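Local coordinates for iron-rich dpsA-homolog protein (Halobacterium salinarum, PDB 1TJO), which stores iron inside a hollow shell of twelve subunits, oxidising Fe(2+) with hydrogen peroxide and so protecting DNA from oxidative damage, at the interface of chains A and B. Residues are numbered along the deposited sequence; one frame, centred on the assembly and turned at random. Chains: chain A/B, Iron-rich dpsA-homolog protein.

Contacts 1 and 2 are neighbouring patches of one two-fold interface between Dps subunits, the centres of their C-alpha atoms about 8 Å apart. Both draw on helix 24-54 of chain A and share A:Trp53, whose indole meets helix 60-87 of chain B in contact 1 and B:Pro92 and B:His93, in the loop after that helix, in contact 2. Contact 1 is the polar, metal-binding part, where iron ligands come from both subunits; contact 2 combines side-chain bonds to the chain B backbone with apolar packing beside it. Because the symmetry repeats each patch with the chains exchanged, every such dimer of the dodecamer carries two inter-subunit iron sites.

Contact 1: the interface of chains A and B. Residues chain A 49, 52-53, 64; chain B 75, 79, 82-83.
On one face of the A:Trp53 indole lies B:Ala82 CB, 3.4 Å from the six-membered ring centroid, a CH-pi contact. A:Lys49 O covers the opposite face toward the rim, and the carboxylates of B:Asp79 and B:Glu83 approach the edge. This is the Dps ferroxidase centre, built between two subunits: A:His52, B:Asp79 and B:Glu83 are the iron ligands. The indole N-H points in the ring plane at B:Asp79, with A:Trp53 NE1 2.9 Å from carboxylate oxygen OD1 and 157° at the hydrogen. A:Lys49 NZ reaches the same OD1 at 3.1 Å, from the opposite face of the carboxylate plane; these two donors probably restrict turning of the B:Asp79 carboxylate. The lysine chain bends at chi2, chi3 and chi4 to bring its NZ there, and also makes a longer salt bridge to B:Glu75 OE1, an iron-nucleation residue, at 3.8 Å. A:His52 and A:His64 overlap near their rims and are tied by reciprocal bonds: A:His52 ND1 gives its N-H to A:His64 O at 2.7 Å, while A:His64 ND1 donates to A:His52 O. This fixes both imidazoles and turns A:His52 NE2 toward B:Glu83 OE1, 3.0 Å away. B:Glu83 arrives fully extended beyond CG (chi2 -178°), its carboxylate plane 51° from the A:His52 ring. Its other oxygen, OE2, meets water 1 at 2.9 Å, and that water lies in the ring plane of A:His64 beside NE2.

Contact 2: the interface of chains A and B. Residues chain A 46, 50, 53, 110; chain B 92-95.
A:Glu110 OE2, a carboxylate oxygen, is gripped by B:Ala94 N, which donates to its syn lone pair at 3.0 Å, and by water 3. The other oxygen, OE1 of A:Glu110, accepts from the next backbone N-H, B:Ser95 N, at 2.9 Å, on the syn side but 23° out of the carboxylate plane. The paired bonds fix the rotation of the carboxylate and hold the loop of residues 92-95 of chain B, which follows helix 60-87 of the Dps subunit, against its partner. A:Glu110 turns its chain at chi2 (-67°) to present both oxygens to this loop. Water 3 links OE2 to B:His93 ND1, lying in that imidazole's plane; a negative carboxylate so near might favour a protonated histidine. On the apolar side, B:Ala94 CB rests alongside the aliphatic chain of A:Lys50, 3.6 Å from CD. That chain is extended throughout, with CG opposite the backbone N (chi1 178°), which lays its methylenes beside the methyl group. Further along helix 24-54, the benzo rim of A:Trp53 meets the proline ring, CE3 to B:Pro92 CG at 3.7 Å, the two side chains running past each other in opposite directions. Water 2 joins the partners through A:His46, touching both its backbone O and its ring ND1, and it lies 2.6 Å from B:Ala94 O.

Contact 1: the interface of chains A and B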
ATOM      1  N   LYS A  49      -5.685 -21.573 -19.765  1.00 16.89           N
ATOM      2  CA  LYS A  49      -5.959 -20.328 -20.496  1.00 18.18           C
ATOM      3  C   LYS A  49      -7.116 -20.492 -21.443  1.00 17.78           C
ATOM      4  O   LYS A  49      -8.014 -19.700 -21.429  1.00 16.57           O
ATOM      5  CB  LYS A  49      -4.729 -19.834 -21.262  1.00 17.28           C
ATOM      6  CG  LYS A  49      -3.610 -19.221 -20.402  1.00 19.95           C
ATOM      7  CD  LYS A  49      -4.097 -18.114 -19.556  1.00 25.69           C
ATOM      8  CE  LYS A  49      -4.293 -16.860 -20.262  1.00 29.61           C
ATOM      9  NZ  LYS A  49      -3.756 -15.672 -19.403  1.00 31.02           N
ATOM     10  N   HIS A  52     -10.328 -20.643 -19.323  1.00 17.98           N
ATOM     11  CA  HIS A  52     -10.518 -19.249 -18.867  1.00 17.75           C
ATOM     12  C   HIS A  52     -11.153 -18.351 -19.943  1.00 17.85           C
ATOM     13  O   HIS A  52     -12.108 -17.680 -19.700  1.00 17.85           O
ATOM     14  CB  HIS A  52      -9.150 -18.759 -18.395  1.00 19.13           C
ATOM     15  CG  HIS A  52      -8.996 -17.282 -18.234  1.00 20.23           C
ATOM     16  ND1 HIS A  52      -9.451 -16.611 -17.115  1.00 20.41           N
ATOM     17  CD2 HIS A  52      -8.308 -16.382 -18.963  1.00 21.70           C
ATOM     18  CE1 HIS A  52      -9.052 -15.347 -17.173  1.00 25.00           C
ATOM     19  NE2 HIS A  52      -8.378 -15.171 -18.297  1.00 21.72           N
ATOM     20  N   TRP A  53     -10.652 -18.411 -21.172  1.00 18.55           N
ATOM     21  CA  TRP A  53     -11.165 -17.582 -22.231  1.00 19.01           C
ATOM     22  C   TRP A  53     -12.583 -17.958 -22.618  1.00 19.31           C
ATOM     23  O   TRP A  53     -13.397 -17.091 -22.899  1.00 19.82           O
ATOM     24  CB  TRP A  53     -10.261 -17.696 -23.458  1.00 19.66           C
ATOM     25  CG  TRP A  53      -8.839 -17.193 -23.285  1.00 19.08           C
ATOM     26  CD1 TRP A  53      -8.379 -16.138 -22.474  1.00 19.50           C
ATOM     27  CD2 TRP A  53      -7.689 -17.692 -23.947  1.00 18.61           C
ATOM     28  NE1 TRP A  53      -7.023 -16.028 -22.593  1.00 19.36           N
ATOM     29  CE2 TRP A  53      -6.575 -16.945 -23.504  1.00 19.67           C
ATOM     30  CE3 TRP A  53      -7.487 -18.687 -24.878  1.00 21.11           C
ATOM     31  CZ2 TRP A  53      -5.306 -17.160 -23.986  1.00 19.89           C
ATOM     32  CZ3 TRP A  53      -6.218 -18.894 -25.356  1.00 21.32           C
ATOM     33  CH2 TRP A  53      -5.156 -18.160 -24.904  1.00 22.28           C
ATOM     34  N   HIS A  64     -14.052 -18.163 -14.577  1.00 20.25           N
ATOM     35  CA  HIS A  64     -13.108 -17.372 -15.351  1.00 20.84           C
ATOM     36  C   HIS A  64     -11.985 -16.879 -14.444  1.00 20.16           C
ATOM     37  O   HIS A  64     -10.816 -17.007 -14.791  1.00 19.88           O
ATOM     38  CB  HIS A  64     -13.842 -16.198 -16.019  1.00 20.81           C
ATOM     39  CG  HIS A  64     -12.983 -15.256 -16.783  1.00 23.97           C
ATOM     40  ND1 HIS A  64     -12.526 -15.521 -18.058  1.00 26.29           N
ATOM     41  CD2 HIS A  64     -12.559 -14.005 -16.485  1.00 28.53           C
ATOM     42  CE1 HIS A  64     -11.810 -14.493 -18.489  1.00 26.57           C
ATOM     43  NE2 HIS A  64     -11.828 -13.554 -17.563  1.00 30.89           N
TER
ATOM     44  N   GLU B  75       2.418 -11.850 -22.693  1.00 19.97           N
ATOM     45  CA  GLU B  75       1.359 -12.685 -22.144  1.00 20.04           C
ATOM     46  C   GLU B  75       0.048 -11.910 -21.998  1.00 20.92           C
ATOM     47  O   GLU B  75      -1.030 -12.427 -22.367  1.00 20.76           O
ATOM     48  CB  GLU B  75       1.761 -13.269 -20.793  1.00 21.72           C
ATOM     49  CG  GLU B  75       0.991 -14.511 -20.500  1.00 25.90           C
ATOM     50  CD  GLU B  75       0.078 -14.486 -19.350  1.00 37.27           C
ATOM     51  OE1 GLU B  75      -0.642 -13.434 -19.142  1.00 42.51           O
ATOM     52  OE2 GLU B  75       0.089 -15.573 -18.682  1.00 40.21           O
ATOM     53  N   ASP B  79      -3.513 -12.429 -23.906  1.00 19.49           N
ATOM     54  CA  ASP B  79      -4.761 -12.598 -23.200  1.00 21.12           C
ATOM     55  C   ASP B  79      -5.847 -11.677 -23.729  1.00 21.58           C
ATOM     56  O   ASP B  79      -6.987 -12.105 -23.930  1.00 22.44           O
ATOM     57  CB  ASP B  79      -4.533 -12.417 -21.686  1.00 20.54           C
ATOM     58  CG  ASP B  79      -5.717 -12.792 -20.861  1.00 24.34           C
ATOM     59  OD1 ASP B  79      -6.024 -14.017 -20.774  1.00 24.20           O
ATOM     60  OD2 ASP B  79      -6.344 -11.929 -20.169  1.00 27.46           O
ATOM     61  N   ALA B  82      -6.954 -12.956 -27.263  1.00 19.65           N
ATOM     62  CA  ALA B  82      -7.740 -14.144 -27.136  1.00 19.70           C
ATOM     63  C   ALA B  82      -9.148 -13.878 -26.586  1.00 20.79           C
ATOM     64  O   ALA B  82     -10.118 -14.467 -27.099  1.00 21.27           O
ATOM     65  CB  ALA B  82      -7.067 -15.147 -26.274  1.00 19.88           C
ATOM     66  N   GLU B  83      -9.241 -13.015 -25.590  1.00 20.86           N
ATOM     67  CA  GLU B  83     -10.535 -12.654 -24.973  1.00 21.87           C
ATOM     68  C   GLU B  83     -11.392 -11.908 -25.982  1.00 22.59           C
ATOM     69  O   GLU B  83     -12.600 -12.114 -26.028  1.00 21.89           O
ATOM     70  CB  GLU B  83     -10.363 -11.908 -23.651  1.00 23.12           C
ATOM     71  CG  GLU B  83      -9.754 -12.869 -22.633  1.00 23.84           C
ATOM     72  CD  GLU B  83      -9.535 -12.351 -21.235  1.00 31.17           C
ATOM     73  OE1 GLU B  83      -9.109 -13.191 -20.371  1.00 30.31           O
ATOM     74  OE2 GLU B  83      -9.782 -11.158 -20.985  1.00 35.90           O
TER
HETATM   75  O   HOH W   1     -10.624 -11.261 -18.214  1.00 53.14           O

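Contact 2: the interface of chains A and B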
ATOM      1  N   HIS A  46      -1.546 -23.703 -20.896  1.00 16.09           N
ATOM      2  CA  HIS A  46      -2.239 -23.293 -22.119  1.00 15.68           C
ATOM      3  C   HIS A  46      -3.693 -23.762 -22.173  1.00 17.04           C
ATOM      4  O   HIS A  46      -4.566 -23.059 -22.691  1.00 17.43           O
ATOM      5  CB  HIS A  46      -1.471 -23.742 -23.357  1.00 16.29           C
ATOM      6  CG  HIS A  46      -0.407 -22.775 -23.733  1.00 15.91           C
ATOM      7  ND1 HIS A  46      -0.711 -21.533 -24.240  1.00 19.14           N
ATOM      8  CD2 HIS A  46       0.949 -22.826 -23.634  1.00 17.38           C
ATOM      9  CE1 HIS A  46       0.422 -20.872 -24.461  1.00 16.51           C
ATOM     10  NE2 HIS A  46       1.432 -21.627 -24.093  1.00 17.18           N
ATOM     11  N   LYS A  50      -7.130 -21.566 -22.235  1.00 15.92           N
ATOM     12  CA  LYS A  50      -8.243 -21.840 -23.125  1.00 17.55           C
ATOM     13  C   LYS A  50      -9.568 -21.842 -22.377  1.00 16.68           C
ATOM     14  O   LYS A  50     -10.540 -21.240 -22.797  1.00 16.50           O
ATOM     15  CB  LYS A  50      -8.066 -23.215 -23.739  1.00 17.46           C
ATOM     16  CG  LYS A  50      -9.200 -23.605 -24.628  1.00 16.44           C
ATOM     17  CD  LYS A  50      -8.910 -24.966 -25.232  1.00 19.15           C
ATOM     18  CE  LYS A  50     -10.024 -25.363 -26.155  1.00 18.27           C
ATOM     19  NZ  LYS A  50      -9.912 -26.758 -26.714  1.00 20.00           N
ATOM     20  N   TRP A  53     -10.652 -18.411 -21.172  1.00 18.55           N
ATOM     21  CA  TRP A  53     -11.165 -17.582 -22.231  1.00 19.01           C
ATOM     22  C   TRP A  53     -12.583 -17.958 -22.618  1.00 19.31           C
ATOM     23  O   TRP A  53     -13.397 -17.091 -22.899  1.00 19.82           O
ATOM     24  CB  TRP A  53     -10.261 -17.696 -23.458  1.00 19.66           C
ATOM     25  CG  TRP A  53      -8.839 -17.193 -23.285  1.00 19.08           C
ATOM     26  CD1 TRP A  53      -8.379 -16.138 -22.474  1.00 19.50           C
ATOM     27  CD2 TRP A  53      -7.689 -17.692 -23.947  1.00 18.61           C
ATOM     28  NE1 TRP A  53      -7.023 -16.028 -22.593  1.00 19.36           N
ATOM     29  CE2 TRP A  53      -6.575 -16.945 -23.504  1.00 19.67           C
ATOM     30  CE3 TRP A  53      -7.487 -18.687 -24.878  1.00 21.11           C
ATOM     31  CZ2 TRP A  53      -5.306 -17.160 -23.986  1.00 19.89           C
ATOM     32  CZ3 TRP A  53      -6.218 -18.894 -25.356  1.00 21.32           C
ATOM     33  CH2 TRP A  53      -5.156 -18.160 -24.904  1.00 22.28           C
ATOM     34  N   GLU A 110      -8.825 -28.486 -30.742  1.00 21.75           N
ATOM     35  CA  GLU A 110      -9.095 -27.033 -30.752  1.00 22.25           C
ATOM     36  C   GLU A 110     -10.556 -26.631 -30.694  1.00 22.79           C
ATOM     37  O   GLU A 110     -10.878 -25.414 -30.642  1.00 24.41           O
ATOM     38  CB  GLU A 110      -8.400 -26.382 -31.964  1.00 22.61           C
ATOM     39  CG  GLU A 110      -6.893 -26.366 -31.798  1.00 23.67           C
ATOM     40  CD  GLU A 110      -6.465 -25.453 -30.660  1.00 23.21           C
ATOM     41  OE1 GLU A 110      -5.808 -25.956 -29.721  1.00 25.51           O
ATOM     42  OE2 GLU A 110      -6.780 -24.253 -30.726  1.00 23.59           O
TER
ATOM     43  N   PRO B  92     -10.357 -18.751 -29.870  1.00 19.62           N
ATOM     44  CA  PRO B  92      -8.946 -18.386 -29.897  1.00 20.81           C
ATOM     45  C   PRO B  92      -8.073 -19.671 -30.035  1.00 21.64           C
ATOM     46  O   PRO B  92      -8.356 -20.688 -29.413  1.00 21.30           O
ATOM     47  CB  PRO B  92      -8.746 -17.639 -28.571  1.00 20.69           C
ATOM     48  CG  PRO B  92      -9.831 -18.158 -27.684  1.00 22.42           C
ATOM     49  CD  PRO B  92     -10.994 -18.541 -28.539  1.00 21.04           C
ATOM     50  N   HIS B  93      -6.978 -19.579 -30.794  1.00 21.40           N
ATOM     51  CA  HIS B  93      -5.975 -20.635 -30.845  1.00 22.30           C
ATOM     52  C   HIS B  93      -5.473 -20.908 -29.430  1.00 21.85           C
ATOM     53  O   HIS B  93      -5.177 -19.956 -28.690  1.00 21.41           O
ATOM     54  CB  HIS B  93      -4.784 -20.176 -31.697  1.00 22.11           C
ATOM     55  CG  HIS B  93      -5.115 -19.899 -33.132  1.00 22.45           C
ATOM     56  ND1 HIS B  93      -5.966 -20.696 -33.869  1.00 23.42           N
ATOM     57  CD2 HIS B  93      -4.701 -18.916 -33.959  1.00 21.61           C
ATOM     58  CE1 HIS B  93      -6.050 -20.216 -35.101  1.00 24.61           C
ATOM     59  NE2 HIS B  93      -5.315 -19.121 -35.176  1.00 24.01           N
ATOM     60  N   ALA B  94      -5.357 -22.175 -29.024  1.00 22.74           N
ATOM     61  CA  ALA B  94      -5.136 -22.494 -27.636  1.00 21.66           C
ATOM     62  C   ALA B  94      -3.911 -23.417 -27.388  1.00 22.59           C
ATOM     63  O   ALA B  94      -3.053 -23.125 -26.563  1.00 24.16           O
ATOM     64  CB  ALA B  94      -6.386 -23.085 -27.054  1.00 22.97           C
ATOM     65  N   SER B  95      -3.833 -24.564 -28.053  1.00 22.67           N
ATOM     66  CA  SER B  95      -2.788 -25.507 -27.665  1.00 23.22           C
ATOM     67  C   SER B  95      -1.414 -24.972 -28.176  1.00 20.88           C
ATOM     68  O   SER B  95      -1.342 -24.166 -29.087  1.00 21.80           O
ATOM     69  CB  SER B  95      -3.081 -26.893 -28.205  1.00 24.43           C
ATOM     70  OG  SER B  95      -2.773 -26.989 -29.577  1.00 25.45           O
TER
HETATM   71  O   HOH W   2      -3.470 -21.301 -24.747  1.00 24.24           O
HETATM   72  O   HOH W   3      -7.620 -22.982 -33.052  1.00 27.31           O